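Local coordinates for fatty acyl CoA synthetase FADD13 (FATTY-ACYL-CoA SYNTHETASE) (Mycobacterium tuberculosis, PDB 3R44), which is an AMP-binding enzyme of the ANL superfamily, with a large N-terminal and a smaller C-terminal domain, at residues S194-A199 against S232-V237; L214-P219 against V223-T228; T227-S232 against V237-M242. All blocks are in the same frame, centred on the assembly; numbering follows the deposited sequence.

Contact 1 of 3, residues S194-A199 against S232-V237. With HIS (histidine), chain B.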
loop_
_atom_site.group_PDB
_atom_site.type_symbol
_atom_site.label_atom_id
_atom_site.label_comp_id
_atom_site.label_asym_id
_atom_site.label_seq_id
_atom_site.Cartn_x
_atom_site.Cartn_y
_atom_site.Cartn_z
ATOM N N SER A 194 -13.860 -0.592 -8.773
ATOM C CA SER A 194 -13.089 -1.023 -7.589
ATOM C C SER A 194 -12.535 0.128 -6.785
ATOM O O SER A 194 -12.521 0.122 -5.582
ATOM C CB SER A 194 -12.077 -2.151 -7.976
ATOM O OG SER A 194 -11.038 -1.692 -8.854
ATOM N N VAL A 195 -12.095 1.162 -7.480
ATOM C CA VAL A 195 -11.556 2.338 -6.892
ATOM C C VAL A 195 -12.657 3.078 -6.123
ATOM O O VAL A 195 -12.475 3.526 -4.979
ATOM C CB VAL A 195 -10.959 3.224 -8.072
ATOM C CG1 VAL A 195 -10.759 4.627 -7.717
ATOM C CG2 VAL A 195 -9.663 2.581 -8.574
ATOM N N HIS A 196 -13.799 3.222 -6.768
ATOM C CA HIS A 196 -14.944 3.846 -6.116
ATOM C C HIS A 196 -15.343 3.052 -4.860
ATOM O O HIS A 196 -15.640 3.634 -3.819
ATOM C CB HIS A 196 -16.110 3.927 -7.069
ATOM C CG HIS A 196 -17.407 4.272 -6.406
ATOM N ND1 HIS A 196 -18.364 3.323 -6.100
ATOM C CD2 HIS A 196 -17.875 5.455 -5.945
ATOM C CE1 HIS A 196 -19.383 3.923 -5.499
ATOM N NE2 HIS A 196 -19.119 5.219 -5.410
ATOM N N SER A 197 -15.359 1.731 -4.975
ATOM C CA SER A 197 -15.750 0.893 -3.833
ATOM C C SER A 197 -14.772 1.041 -2.679
ATOM O O SER A 197 -15.172 1.127 -1.529
ATOM C CB SER A 197 -15.868 -0.550 -4.267
ATOM O OG SER A 197 -17.028 -0.699 -5.070
ATOM N N ALA A 198 -13.497 1.098 -2.991
ATOM C CA ALA A 198 -12.497 1.223 -1.973
ATOM C C ALA A 198 -12.610 2.575 -1.337
ATOM O O ALA A 198 -12.500 2.683 -0.127
ATOM C CB ALA A 198 -11.081 1.045 -2.602
ATOM N N ALA A 199 -12.844 3.614 -2.144
ATOM C CA ALA A 199 -12.959 4.973 -1.598
ATOM C C ALA A 199 -14.198 5.001 -0.684
ATOM O O ALA A 199 -14.170 5.532 0.429
ATOM C CB ALA A 199 -13.056 6.029 -2.753
ATOM N N SER A 232 -10.980 11.540 -0.905
ATOM C CA SER A 232 -10.985 12.959 -0.580
ATOM C C SER A 232 -11.970 13.714 -1.479
ATOM O O SER A 232 -12.756 14.560 -1.007
ATOM C CB SER A 232 -9.583 13.559 -0.652
ATOM O OG SER A 232 -8.801 13.100 0.446
ATOM N N ALA A 233 -11.914 13.487 -2.788
ATOM C CA ALA A 233 -12.901 14.100 -3.668
ATOM C C ALA A 233 -14.319 13.604 -3.377
ATOM O O ALA A 233 -15.304 14.360 -3.408
ATOM C CB ALA A 233 -12.529 13.873 -5.141
ATOM N N MET A 234 -14.448 12.319 -3.135
ATOM C CA MET A 234 -15.741 11.737 -2.817
ATOM C C MET A 234 -16.411 12.409 -1.624
ATOM O O MET A 234 -17.586 12.763 -1.687
ATOM C CB MET A 234 -15.622 10.223 -2.554
ATOM C CG MET A 234 -16.920 9.641 -2.156
ATOM S SD MET A 234 -16.858 7.857 -2.221
ATOM C CE MET A 234 -16.207 7.565 -3.854
ATOM N N ARG A 235 -15.647 12.651 -0.573
ATOM C CA ARG A 235 -16.207 13.199 0.668
ATOM C C ARG A 235 -16.092 14.738 0.750
ATOM O O ARG A 235 -16.760 15.349 1.586
ATOM C CB ARG A 235 -15.535 12.501 1.841
ATOM C CG ARG A 235 -15.796 13.034 3.312
ATOM C CD ARG A 235 -17.190 12.768 3.872
ATOM N NE ARG A 235 -18.147 13.704 3.339
ATOM C CZ ARG A 235 -19.408 13.839 3.751
ATOM N NH1 ARG A 235 -20.146 14.767 3.180
ATOM N NH2 ARG A 235 -19.923 13.079 4.732
ATOM N N GLY A 236 -15.280 15.373 -0.091
ATOM C CA GLY A 236 -15.085 16.817 -0.013
ATOM C C GLY A 236 -14.085 17.205 1.063
ATOM O O GLY A 236 -14.318 18.066 1.933
ATOM N N VAL A 237 -12.936 16.585 0.966
ATOM C CA VAL A 237 -11.813 16.750 1.913
ATOM C C VAL A 237 -10.756 17.515 1.185
ATOM O O VAL A 237 -10.561 17.315 -0.019
ATOM C CB VAL A 237 -11.317 15.379 2.246
ATOM C CG1 VAL A 237 -9.950 15.393 2.946
ATOM C CG2 VAL A 237 -12.384 14.698 3.142
HETATM N N HIS B . -21.588 1.913 -8.314
HETATM C CA HIS B . -20.700 2.664 -9.234
HETATM C C HIS B . -19.403 1.914 -9.441
HETATM O O HIS B . -18.977 1.528 -10.533
HETATM C CB HIS B . -20.463 4.073 -8.652
HETATM C CG HIS B . -19.266 4.787 -9.189
HETATM N ND1 HIS B . -19.164 6.167 -9.144
HETATM C CD2 HIS B . -18.119 4.336 -9.775
HETATM C CE1 HIS B . -18.001 6.530 -9.672
HETATM N NE2 HIS B . -17.346 5.440 -10.050
HETATM O OXT HIS B . -18.713 1.662 -8.457
#

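Contact 2 of 3, residues L214-P219 against V223-T228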
loop_
_atom_site.group_PDB
_atom_site.type_symbol
_atom_site.label_atom_id
_atom_site.label_comp_id
_atom_site.label_asym_id
_atom_site.label_seq_id
_atom_site.Cartn_x
_atom_site.Cartn_y
_atom_site.Cartn_z
ATOM N N LEU A 214 -6.713 16.820 5.077
ATOM C CA LEU A 214 -6.049 15.536 5.222
ATOM C C LEU A 214 -4.623 15.628 4.696
ATOM O O LEU A 214 -4.379 15.936 3.509
ATOM C CB LEU A 214 -6.870 14.428 4.512
ATOM C CG LEU A 214 -6.335 13.005 4.736
ATOM C CD1 LEU A 214 -7.442 11.974 4.499
ATOM C CD2 LEU A 214 -5.183 12.737 3.760
ATOM N N LEU A 215 -3.666 15.336 5.571
ATOM C CA LEU A 215 -2.245 15.356 5.213
ATOM C C LEU A 215 -1.803 14.054 4.571
ATOM O O LEU A 215 -1.983 12.947 5.154
ATOM C CB LEU A 215 -1.405 15.633 6.447
ATOM C CG LEU A 215 0.088 15.541 6.211
ATOM C CD1 LEU A 215 0.552 16.774 5.412
ATOM C CD2 LEU A 215 0.801 15.396 7.593
ATOM N N LEU A 216 -1.283 14.172 3.365
ATOM C CA LEU A 216 -0.713 13.056 2.601
ATOM C C LEU A 216 0.789 13.266 2.456
ATOM O O LEU A 216 1.234 14.088 1.649
ATOM C CB LEU A 216 -1.333 12.944 1.206
ATOM C CG LEU A 216 -0.899 11.685 0.450
ATOM C CD1 LEU A 216 -1.041 10.426 1.249
ATOM C CD2 LEU A 216 -1.668 11.604 -0.865
ATOM N N PRO A 217 1.580 12.517 3.239
ATOM C CA PRO A 217 3.014 12.721 3.130
ATOM C C PRO A 217 3.693 11.422 2.666
ATOM O O PRO A 217 4.912 11.225 2.925
ATOM C CB PRO A 217 3.398 13.020 4.572
ATOM C CG PRO A 217 2.539 12.000 5.328
ATOM C CD PRO A 217 1.260 11.870 4.530
ATOM N N LEU A 218 2.918 10.568 1.988
ATOM C CA LEU A 218 3.398 9.310 1.469
ATOM C C LEU A 218 3.229 9.335 -0.064
ATOM O O LEU A 218 2.308 9.958 -0.577
ATOM C CB LEU A 218 2.580 8.155 2.011
ATOM C CG LEU A 218 2.586 8.064 3.548
ATOM C CD1 LEU A 218 1.367 7.324 4.072
ATOM C CD2 LEU A 218 3.901 7.435 3.959
ATOM N N PRO A 219 4.024 8.539 -0.777
ATOM C CA PRO A 219 3.982 8.644 -2.248
ATOM C C PRO A 219 2.673 8.226 -2.881
ATOM O O PRO A 219 2.042 7.233 -2.488
ATOM C CB PRO A 219 5.105 7.706 -2.698
ATOM C CG PRO A 219 6.061 7.718 -1.511
ATOM C CD PRO A 219 5.156 7.732 -0.312
ATOM N N VAL A 223 -0.918 2.286 -3.418
ATOM C CA VAL A 223 -2.353 2.159 -3.619
ATOM C C VAL A 223 -3.162 2.866 -2.579
ATOM O O VAL A 223 -4.206 3.463 -2.911
ATOM C CB VAL A 223 -2.770 0.666 -3.822
ATOM C CG1 VAL A 223 -2.762 -0.109 -2.462
ATOM C CG2 VAL A 223 -4.105 0.613 -4.455
ATOM N N ALA A 224 -2.723 2.873 -1.325
ATOM C CA ALA A 224 -3.527 3.513 -0.344
ATOM C C ALA A 224 -3.507 5.022 -0.486
ATOM O O ALA A 224 -4.488 5.672 -0.127
ATOM C CB ALA A 224 -3.121 3.110 1.070
ATOM N N ALA A 225 -2.437 5.587 -1.034
ATOM C CA ALA A 225 -2.379 7.023 -1.195
ATOM C C ALA A 225 -3.292 7.385 -2.345
ATOM O O ALA A 225 -3.982 8.403 -2.321
ATOM C CB ALA A 225 -0.932 7.509 -1.450
ATOM N N LEU A 226 -3.339 6.549 -3.389
ATOM C CA LEU A 226 -4.245 6.818 -4.472
ATOM C C LEU A 226 -5.712 6.788 -4.035
ATOM O O LEU A 226 -6.521 7.647 -4.384
ATOM C CB LEU A 226 -4.008 5.765 -5.577
ATOM C CG LEU A 226 -4.670 6.001 -6.883
ATOM C CD1 LEU A 226 -4.575 7.515 -7.180
ATOM C CD2 LEU A 226 -3.981 5.059 -7.980
ATOM N N THR A 227 -6.066 5.766 -3.301
ATOM C CA THR A 227 -7.415 5.662 -2.735
ATOM C C THR A 227 -7.750 6.883 -1.858
ATOM O O THR A 227 -8.875 7.400 -1.943
ATOM C CB THR A 227 -7.559 4.319 -2.028
ATOM O OG1 THR A 227 -7.374 3.284 -3.009
ATOM C CG2 THR A 227 -8.936 4.187 -1.368
ATOM N N THR A 228 -6.773 7.399 -1.082
ATOM C CA THR A 228 -6.931 8.616 -0.260
ATOM C C THR A 228 -7.250 9.813 -1.105
ATOM O O THR A 228 -8.130 10.589 -0.794
ATOM C CB THR A 228 -5.658 8.944 0.495
ATOM O OG1 THR A 228 -5.373 7.871 1.369
ATOM C CG2 THR A 228 -5.720 10.258 1.321
#

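Contact 3 of 3, residues T227-S232 against V237-M242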
loop_
_atom_site.group_PDB
_atom_site.type_symbol
_atom_site.label_atom_id
_atom_site.label_comp_id
_atom_site.label_asym_id
_atom_site.label_seq_id
_atom_site.Cartn_x
_atom_site.Cartn_y
_atom_site.Cartn_z
ATOM N N THR A 227 -6.066 5.766 -3.301
ATOM C CA THR A 227 -7.415 5.662 -2.735
ATOM C C THR A 227 -7.750 6.883 -1.858
ATOM O O THR A 227 -8.875 7.400 -1.943
ATOM C CB THR A 227 -7.559 4.319 -2.028
ATOM O OG1 THR A 227 -7.374 3.284 -3.009
ATOM C CG2 THR A 227 -8.936 4.187 -1.368
ATOM N N THR A 228 -6.773 7.399 -1.082
ATOM C CA THR A 228 -6.931 8.616 -0.260
ATOM C C THR A 228 -7.250 9.813 -1.105
ATOM O O THR A 228 -8.130 10.589 -0.794
ATOM C CB THR A 228 -5.658 8.944 0.495
ATOM O OG1 THR A 228 -5.373 7.871 1.369
ATOM C CG2 THR A 228 -5.720 10.258 1.321
ATOM N N VAL A 229 -6.561 9.965 -2.212
ATOM C CA VAL A 229 -6.856 11.090 -3.113
ATOM C C VAL A 229 -8.320 11.022 -3.613
ATOM O O VAL A 229 -9.062 12.010 -3.650
ATOM C CB VAL A 229 -5.861 11.081 -4.280
ATOM C CG1 VAL A 229 -6.330 11.968 -5.500
ATOM C CG2 VAL A 229 -4.413 11.400 -3.796
ATOM N N ILE A 230 -8.742 9.841 -4.045
ATOM C CA ILE A 230 -10.091 9.629 -4.562
ATOM C C ILE A 230 -11.190 9.784 -3.476
ATOM O O ILE A 230 -12.219 10.422 -3.695
ATOM C CB ILE A 230 -10.237 8.218 -5.261
ATOM C CG1 ILE A 230 -9.205 8.045 -6.397
ATOM C CG2 ILE A 230 -11.684 8.008 -5.758
ATOM C CD1 ILE A 230 -9.124 9.202 -7.271
ATOM N N PHE A 231 -10.984 9.237 -2.299
ATOM C CA PHE A 231 -12.005 9.400 -1.275
ATOM C C PHE A 231 -12.063 10.802 -0.746
ATOM O O PHE A 231 -13.115 11.228 -0.329
ATOM C CB PHE A 231 -12.044 8.292 -0.202
ATOM C CG PHE A 231 -11.096 8.467 0.973
ATOM C CD1 PHE A 231 -10.185 7.441 1.284
ATOM C CD2 PHE A 231 -11.136 9.592 1.778
ATOM C CE1 PHE A 231 -9.322 7.552 2.422
ATOM C CE2 PHE A 231 -10.320 9.711 2.916
ATOM C CZ PHE A 231 -9.404 8.699 3.225
ATOM N N SER A 232 -10.980 11.540 -0.905
ATOM C CA SER A 232 -10.985 12.959 -0.580
ATOM C C SER A 232 -11.970 13.714 -1.479
ATOM O O SER A 232 -12.756 14.560 -1.007
ATOM C CB SER A 232 -9.583 13.559 -0.652
ATOM O OG SER A 232 -8.801 13.100 0.446
ATOM N N VAL A 237 -12.936 16.585 0.966
ATOM C CA VAL A 237 -11.813 16.750 1.913
ATOM C C VAL A 237 -10.756 17.515 1.185
ATOM O O VAL A 237 -10.561 17.315 -0.019
ATOM C CB VAL A 237 -11.317 15.379 2.246
ATOM C CG1 VAL A 237 -9.950 15.393 2.946
ATOM C CG2 VAL A 237 -12.384 14.698 3.142
ATOM N N THR A 238 -10.041 18.380 1.881
ATOM C CA THR A 238 -8.943 19.112 1.296
ATOM C C THR A 238 -7.674 18.310 1.506
ATOM O O THR A 238 -7.299 18.040 2.639
ATOM C CB THR A 238 -8.798 20.480 1.970
ATOM O OG1 THR A 238 -10.019 21.212 1.868
ATOM C CG2 THR A 238 -7.693 21.367 1.326
ATOM N N LEU A 239 -6.955 17.974 0.436
ATOM C CA LEU A 239 -5.651 17.314 0.539
ATOM C C LEU A 239 -4.586 18.339 0.872
ATOM O O LEU A 239 -4.501 19.364 0.193
ATOM C CB LEU A 239 -5.278 16.648 -0.774
ATOM C CG LEU A 239 -5.997 15.368 -1.034
ATOM C CD1 LEU A 239 -5.640 14.976 -2.496
ATOM C CD2 LEU A 239 -5.502 14.279 -0.098
ATOM N N ILE A 240 -3.811 18.066 1.924
ATOM C CA ILE A 240 -2.675 18.878 2.284
ATOM C C ILE A 240 -1.469 18.042 1.912
ATOM O O ILE A 240 -1.226 17.001 2.488
ATOM C CB ILE A 240 -2.688 19.245 3.778
ATOM C CG1 ILE A 240 -4.056 19.844 4.182
ATOM C CG2 ILE A 240 -1.503 20.158 4.112
ATOM C CD1 ILE A 240 -4.472 21.123 3.443
ATOM N N SER A 241 -0.698 18.506 0.952
ATOM C CA SER A 241 0.376 17.696 0.431
ATOM C C SER A 241 1.758 18.077 0.978
ATOM O O SER A 241 2.154 19.264 0.954
ATOM C CB SER A 241 0.378 17.777 -1.098
ATOM O OG SER A 241 1.518 17.143 -1.615
ATOM N N MET A 242 2.483 17.057 1.447
ATOM C CA MET A 242 3.901 17.139 1.818
ATOM C C MET A 242 4.704 16.129 0.963
ATOM O O MET A 242 4.823 14.997 1.336
ATOM C CB MET A 242 4.120 16.872 3.336
ATOM C CG MET A 242 5.478 17.292 3.808
ATOM S SD MET A 242 5.827 16.877 5.577
ATOM C CE MET A 242 6.600 18.331 6.116
#

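Contact 1 of 3, residues S194-A199 against S232-V237
The terminal methyl of M234 does most of the work here, reaching H196 and A199 one turn apart on the facing helix. The thioether runs out extended and then bends at its last torsion (chi3 -51°), which drops CE into the angle between the two residues: 3.4 Å from CD2 of H196 and 3.7 Å from CB of A199. The M234 sulfur stays farther off, with SD 5.2 Å from the centroid of the H196 ring in a loose Met-aromatic contact. The bound histidine takes a face of the same ring, its CG 3.4 Å above the plane and over the centre, while its OXT comes to 2.9 Å from ND1 of H196. With the ligand over one face and the methyl approaching obliquely, the swing of the imidazole is probably limited.

This tight knot around CE contrasts with a thin remainder. No hydrogen bond crosses between side chains, only 131 Å² is buried, and H196 and M234 both stay partly exposed; A199, at the base, is buried. The helix stops at R235; G236, with positive phi (81°), lets V237 N bond back to S232 O at 2.8 Å.

Helix 18-28 borders both partners: I18 touches H196, M21 touches M234, and the R25 guanidinium takes the A233 and M234 carbonyl oxygens near the helix end. On the inner side V195 packs against L173 and F174 of strand 172-178, and A199 leans on I230 and F231, so helix 192-205 crosses helix 223-235 steeply, and the bound histidine sits beyond H196.

Contact 2 of 3, residues L214-P219 against V223-T228
A225 points its methyl toward the loop after the strand, and CB meets the facing segment at several points. The closest is P219 O, 3.2 Å from A225 CB, a snug fit of methyl against carbonyl oxygen. L218 O lies farther off, and from the strand itself L216 brings CD1 to 4.0 Å of the same CB. An N77 side-chain amide holds L218 O from outside. Next along the helix, L226 faces the other way, onto F174 of strand 172-178.

The loop between L216 and V223 is the strand-to-helix turn of a beta-alpha-beta crossover: strand 213-216 leads into helix 223-235, which returns the chain to the parallel neighbour 238-241. T227, a step on, belongs to the far face and packs against A198 and W202 of helix 192-205.

T228 comes back to the sheet. With chi1 -62° putting OG1 beside the backbone N, CG2 stands anti to that N and lies 3.5 Å from CD2 of L214, CD1 of that leucine slightly farther away. The hydroxyl turns back into the helix instead: T228 OG1 donates to A224 O at 2.8 Å, tilted 25° from the carbonyl plane, while T228 N reaches that oxygen from the opposite face.

Contact 3 of 3, residues T227-S232 against V237-M242
L239 supplies most of the apolar part of this contact, spreading its two methyls over neighbouring turns of the helix. CD1 sits 4.0 Å from V229 CG2, the two side chains crossing at about a right angle. CD2 lies 3.5 Å from S232 OG, with T228 CG2 more distant. V237 adds its CG1 beside the same serine hydroxyl, at 3.6 Å from S232 OG, so that hydroxyl lies among aliphatic carbons.

Hydrogen bonding explains how a polar group is tolerated there. S232 OG donates to T228 O at 2.9 Å, 33° out of the carbonyl plane, and S232 N bonds that oxygen from the other face. The one hydrogen bond across the contact, V237 N to S232 O, is nearly straight (N-H...O 169°).

The N-to-C directions of the helix and strand segments differ by 145°, roughly antiparallel, with segment axes 8.8 Å apart at closest. Strand 238-241 lies between strands 33-37 and 213-216 in the large sheet; beyond L239, V229 also meets C82 and Y86 of helix 79-91, while F231 turns toward W202 of helix 192-205.

In the fold
Helix 223-235 takes part in all three contacts. Contacts 2 and 3 seat it on adjacent parallel strands of the large sheet, and share T228, whose methyl meets a leucine from each strand; L214 also joins the two strands through main-chain bonds to T238 and I240. Contact 1 belongs to the opposite side, where A198 and A199 of helix 192-205 meet T227, I230 and F231. Contact 3 is the buried one and the only one crossed by a hydrogen bond. Contact 2 is partly buried and relies on methyls and a carbonyl oxygen, whereas contact 1, also partly buried, adds sulfur, an imidazole and the bound histidine.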